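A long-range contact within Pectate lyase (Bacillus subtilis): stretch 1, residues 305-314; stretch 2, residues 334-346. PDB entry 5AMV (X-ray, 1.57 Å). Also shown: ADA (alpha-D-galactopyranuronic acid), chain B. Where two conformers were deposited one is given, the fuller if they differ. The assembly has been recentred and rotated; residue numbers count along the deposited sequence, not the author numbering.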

# COMPACT_ATOMS: atom_id res chain seq x y z
N PRO A 305 8.16 -13.70 -7.36
CA PRO A 305 9.15 -14.34 -6.48
C PRO A 305 9.61 -13.39 -5.37
O PRO A 305 9.77 -12.17 -5.58
CB PRO A 305 10.31 -14.65 -7.43
CG PRO A 305 10.18 -13.56 -8.54
CD PRO A 305 8.67 -13.53 -8.74
N PHE A 306 9.78 -13.94 -4.19
CA PHE A 306 10.18 -13.14 -3.04
C PHE A 306 11.56 -12.55 -3.22
O PHE A 306 12.50 -13.27 -3.61
CB PHE A 306 10.24 -14.08 -1.81
CG PHE A 306 10.65 -13.37 -0.53
CD1 PHE A 306 12.00 -13.30 -0.18
CD2 PHE A 306 9.69 -12.84 0.35
CE1 PHE A 306 12.41 -12.64 1.01
CE2 PHE A 306 10.09 -12.21 1.54
CZ PHE A 306 11.46 -12.09 1.85
N SER A 307 11.71 -11.26 -2.89
CA SER A 307 13.02 -10.61 -2.89
C SER A 307 13.43 -10.27 -1.44
O SER A 307 14.46 -10.74 -0.94
CB SER A 307 12.96 -9.33 -3.76
OG SER A 307 14.23 -8.75 -3.95
N TYR A 308 12.63 -9.46 -0.76
CA TYR A 308 12.89 -9.15 0.64
C TYR A 308 11.61 -8.75 1.34
O TYR A 308 10.64 -8.38 0.67
CB TYR A 308 13.97 -8.06 0.79
CG TYR A 308 13.54 -6.65 0.38
CD1 TYR A 308 12.89 -5.81 1.30
CD2 TYR A 308 13.80 -6.14 -0.93
CE1 TYR A 308 12.49 -4.50 0.93
CE2 TYR A 308 13.41 -4.82 -1.30
CZ TYR A 308 12.79 -4.02 -0.34
OH TYR A 308 12.43 -2.71 -0.64
N ALA A 309 11.61 -8.81 2.69
CA ALA A 309 10.47 -8.35 3.46
C ALA A 309 10.63 -6.88 3.89
O ALA A 309 9.93 -5.99 3.39
CB ALA A 309 10.25 -9.25 4.70
N TRP A 310 11.60 -6.62 4.78
CA TRP A 310 11.78 -5.25 5.32
C TRP A 310 12.84 -4.47 4.56
O TRP A 310 13.93 -4.97 4.32
CB TRP A 310 12.11 -5.26 6.83
CG TRP A 310 11.17 -6.08 7.59
CD1 TRP A 310 9.82 -6.25 7.34
CD2 TRP A 310 11.48 -6.89 8.75
NE1 TRP A 310 9.29 -7.14 8.26
CE2 TRP A 310 10.27 -7.54 9.13
CE3 TRP A 310 12.67 -7.15 9.48
CZ2 TRP A 310 10.20 -8.42 10.21
CZ3 TRP A 310 12.58 -8.04 10.58
CH2 TRP A 310 11.35 -8.67 10.92
N GLY A 311 12.52 -3.24 4.18
CA GLY A 311 13.49 -2.44 3.43
C GLY A 311 14.00 -1.38 4.37
O GLY A 311 13.24 -0.51 4.82
N ILE A 312 15.29 -1.48 4.70
CA ILE A 312 15.91 -0.55 5.67
C ILE A 312 16.42 0.66 4.91
O ILE A 312 17.55 0.67 4.41
CB ILE A 312 17.07 -1.26 6.44
CG1 ILE A 312 16.67 -2.66 6.92
CG2 ILE A 312 17.54 -0.39 7.61
CD1 ILE A 312 15.32 -2.76 7.67
N GLY A 313 15.56 1.67 4.79
CA GLY A 313 15.83 2.90 4.01
C GLY A 313 16.51 3.95 4.88
O GLY A 313 16.65 3.75 6.10
N LYS A 314 16.84 5.10 4.27
CA LYS A 314 17.49 6.21 4.99
C LYS A 314 16.81 6.58 6.31
O LYS A 314 15.60 6.88 6.34
CB LYS A 314 17.56 7.43 4.11
CG LYS A 314 18.15 8.66 4.83
CD LYS A 314 18.23 9.77 3.82
CE LYS A 314 18.90 11.00 4.44
NZ LYS A 314 18.82 12.10 3.45
N LYS A 334 18.99 -12.21 3.95
CA LYS A 334 18.20 -11.84 2.77
C LYS A 334 16.74 -11.61 3.09
O LYS A 334 15.94 -11.25 2.19
CB LYS A 334 18.34 -12.90 1.67
CG LYS A 334 19.76 -12.96 1.05
CD LYS A 334 20.26 -11.62 0.58
CE LYS A 334 19.65 -11.20 -0.78
NZ LYS A 334 19.75 -9.70 -1.01
N THR A 335 16.39 -11.77 4.36
CA THR A 335 15.04 -11.40 4.81
C THR A 335 14.80 -9.90 4.66
O THR A 335 13.63 -9.43 4.59
CB THR A 335 14.78 -11.78 6.28
OG1 THR A 335 15.75 -11.13 7.12
CG2 THR A 335 14.82 -13.30 6.47
N ILE A 336 15.87 -9.11 4.67
CA ILE A 336 15.75 -7.65 4.52
C ILE A 336 16.62 -7.14 3.38
O ILE A 336 17.48 -7.89 2.84
CB ILE A 336 16.07 -6.90 5.85
CG1 ILE A 336 17.61 -6.86 6.06
CG2 ILE A 336 15.29 -7.56 7.01
CD1 ILE A 336 18.05 -6.18 7.35
N SER A 337 16.38 -5.88 2.98
CA SER A 337 17.27 -5.21 2.03
C SER A 337 17.66 -3.88 2.67
O SER A 337 16.80 -3.14 3.14
CB SER A 337 16.59 -4.98 0.68
OG SER A 337 17.52 -4.44 -0.27
N VAL A 338 18.96 -3.61 2.71
CA VAL A 338 19.54 -2.39 3.30
C VAL A 338 19.92 -1.39 2.20
O VAL A 338 20.63 -1.72 1.24
CB VAL A 338 20.78 -2.72 4.17
CG1 VAL A 338 21.23 -1.44 4.86
CG2 VAL A 338 20.44 -3.81 5.23
N PHE A 339 19.39 -0.18 2.33
CA PHE A 339 19.67 0.90 1.36
C PHE A 339 20.59 1.94 2.02
O PHE A 339 20.74 1.94 3.23
CB PHE A 339 18.34 1.51 0.90
CG PHE A 339 17.41 0.50 0.28
CD1 PHE A 339 17.61 0.08 -1.04
CD2 PHE A 339 16.38 -0.09 1.03
CE1 PHE A 339 16.79 -0.89 -1.65
CE2 PHE A 339 15.53 -1.06 0.44
CZ PHE A 339 15.73 -1.47 -0.91
N SER A 340 21.20 2.80 1.21
CA SER A 340 22.08 3.86 1.73
C SER A 340 21.30 4.72 2.73
O SER A 340 20.14 5.09 2.50
CB SER A 340 22.66 4.69 0.58
OG SER A 340 23.62 5.63 1.06
N GLY A 341 21.94 5.01 3.86
CA GLY A 341 21.31 5.76 4.94
C GLY A 341 20.61 4.81 5.90
O GLY A 341 20.28 5.18 7.01
N GLY A 342 20.40 3.57 5.46
CA GLY A 342 19.82 2.56 6.36
C GLY A 342 20.88 1.93 7.25
O GLY A 342 21.78 1.23 6.78
N THR A 343 20.81 2.22 8.54
CA THR A 343 21.87 1.78 9.44
C THR A 343 21.43 0.94 10.65
O THR A 343 22.26 0.40 11.37
CB THR A 343 22.66 3.00 9.96
OG1 THR A 343 21.84 3.76 10.86
CG2 THR A 343 23.12 3.87 8.81
N ALA A 344 20.12 0.85 10.90
CA ALA A 344 19.65 0.32 12.16
C ALA A 344 18.33 -0.46 11.96
O ALA A 344 17.51 -0.07 11.13
CB ALA A 344 19.41 1.45 13.15
N LEU A 345 18.19 -1.52 12.74
CA LEU A 345 16.96 -2.33 12.75
C LEU A 345 16.92 -3.02 14.10
O LEU A 345 17.88 -3.73 14.48
CB LEU A 345 16.93 -3.35 11.61
CG LEU A 345 15.89 -4.48 11.68
CD1 LEU A 345 14.43 -3.89 11.51
CD2 LEU A 345 16.19 -5.52 10.63
N TYR A 346 15.84 -2.81 14.84
CA TYR A 346 15.59 -3.65 16.00
C TYR A 346 14.73 -4.81 15.53
O TYR A 346 13.67 -4.59 14.98
CB TYR A 346 14.82 -2.89 17.10
CG TYR A 346 14.54 -3.72 18.34
CD1 TYR A 346 13.49 -4.64 18.38
CD2 TYR A 346 15.35 -3.60 19.46
CE1 TYR A 346 13.28 -5.43 19.50
CE2 TYR A 346 15.13 -4.36 20.59
CZ TYR A 346 14.10 -5.27 20.62
OH TYR A 346 13.90 -6.04 21.73
C1 ADA B . 13.48 -0.88 -6.83
C2 ADA B . 13.49 0.33 -7.78
C3 ADA B . 14.76 1.16 -7.56
C4 ADA B . 14.87 1.62 -6.12
C5 ADA B . 14.85 0.40 -5.21
C6 ADA B . 14.71 0.89 -3.79
O2 ADA B . 13.55 -0.19 -9.12
O3 ADA B . 14.72 2.33 -8.40
O4 ADA B . 13.71 2.43 -5.82
O5 ADA B . 13.70 -0.45 -5.48
O6B ADA B . 13.71 0.47 -3.14
O6A ADA B . 15.55 1.72 -3.30
O HOH W 1 16.66 -8.69 -2.10

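Strands 310-312 and 336-338 of pectate lyase lie side by side in parallel register, their axes 4.7 Å apart at closest approach and inclined by 15°, with Trp310 opposite Ile336, Gly311 opposite Ser337 and Ile312 opposite Val338. The ladder begins where Ala309 N donates to Thr335 O (2.8 Å), an acceptor that also takes a weak bond from Trp310 N (3.5 Å to Thr335 O). It continues through Ser337 N to Trp310 O (2.9 Å), Ile312 N to Ser337 O (2.7 Å) and Phe339 N to Ile312 O (2.9 Å), the alternation expected of parallel strands.

Trp310, Ile312, Ile336 and Val338 share one face of the sheet. Trp310 (chi1 m, chi2 -35°) brings CE3 to 3.6 Å from Ile336 CG2, while the edge of its indole meets Leu345, CE3 to CD2 4.0 Å. Ile312 is the most extensively covered residue of the contact. With chi1 and chi2 both m, its CG1 lies 3.8 Å from Ile336 CD1 and 4.3 Å from Val338 CG2, and its CD1 lies 4.1 Å from Leu345 CD1; its CG2 packs 3.5 Å from Ala344 O. The chi1 p, chi2 t rotamer of Ile336 extends CD1 to Ile312 and leaves CG2 beside the indole, so one side chain touches both neighbours. Leu345 (t, p), whose CA-to-CB bond points toward the first stretch, sets both methyls near Trp310 CE3 and Ile312 CD1 alike.

The other face carries Ser337, and there aromatic packing dominates. Tyr308, chi1 p and chi2 86°, lays its ring beneath Ser337: Ser337 CB sits 3.5 Å from the Tyr308 ring centroid (CG, CD1, CD2, CE1, CE2, CZ), 17° off the normal, a CH-pi contact. Phe339 (chi1 m, chi2 -79°) turns its edge toward the Tyr308 face, with planes at 66°; Tyr308 OH approaches Phe339 CZ to 3.5 Å. Gly311 leaves room for this pair: an ideal CB there would clash with Tyr308 OH and sit tightly against Phe339 CE2. Phe339 also reaches the bound galacturonate, CE1 to ADA O6A 3.3 Å.

After the strands, a type II turn from Phe339 to Gly342 is closed by Gly342 N to Phe339 O (2.8 Å). Gly341, at phi 90°, has backbone angles that call for glycine, and a CB would also clash with Lys314 CB. At Gly342 a CB would strike Ile312 O; without one, Gly342 CA makes a CA-H...O contact with Ile312 O at 3.5 Å. The all-t side chain of Lys314 leads away from the turn to a hydrogen bond elsewhere in the structure.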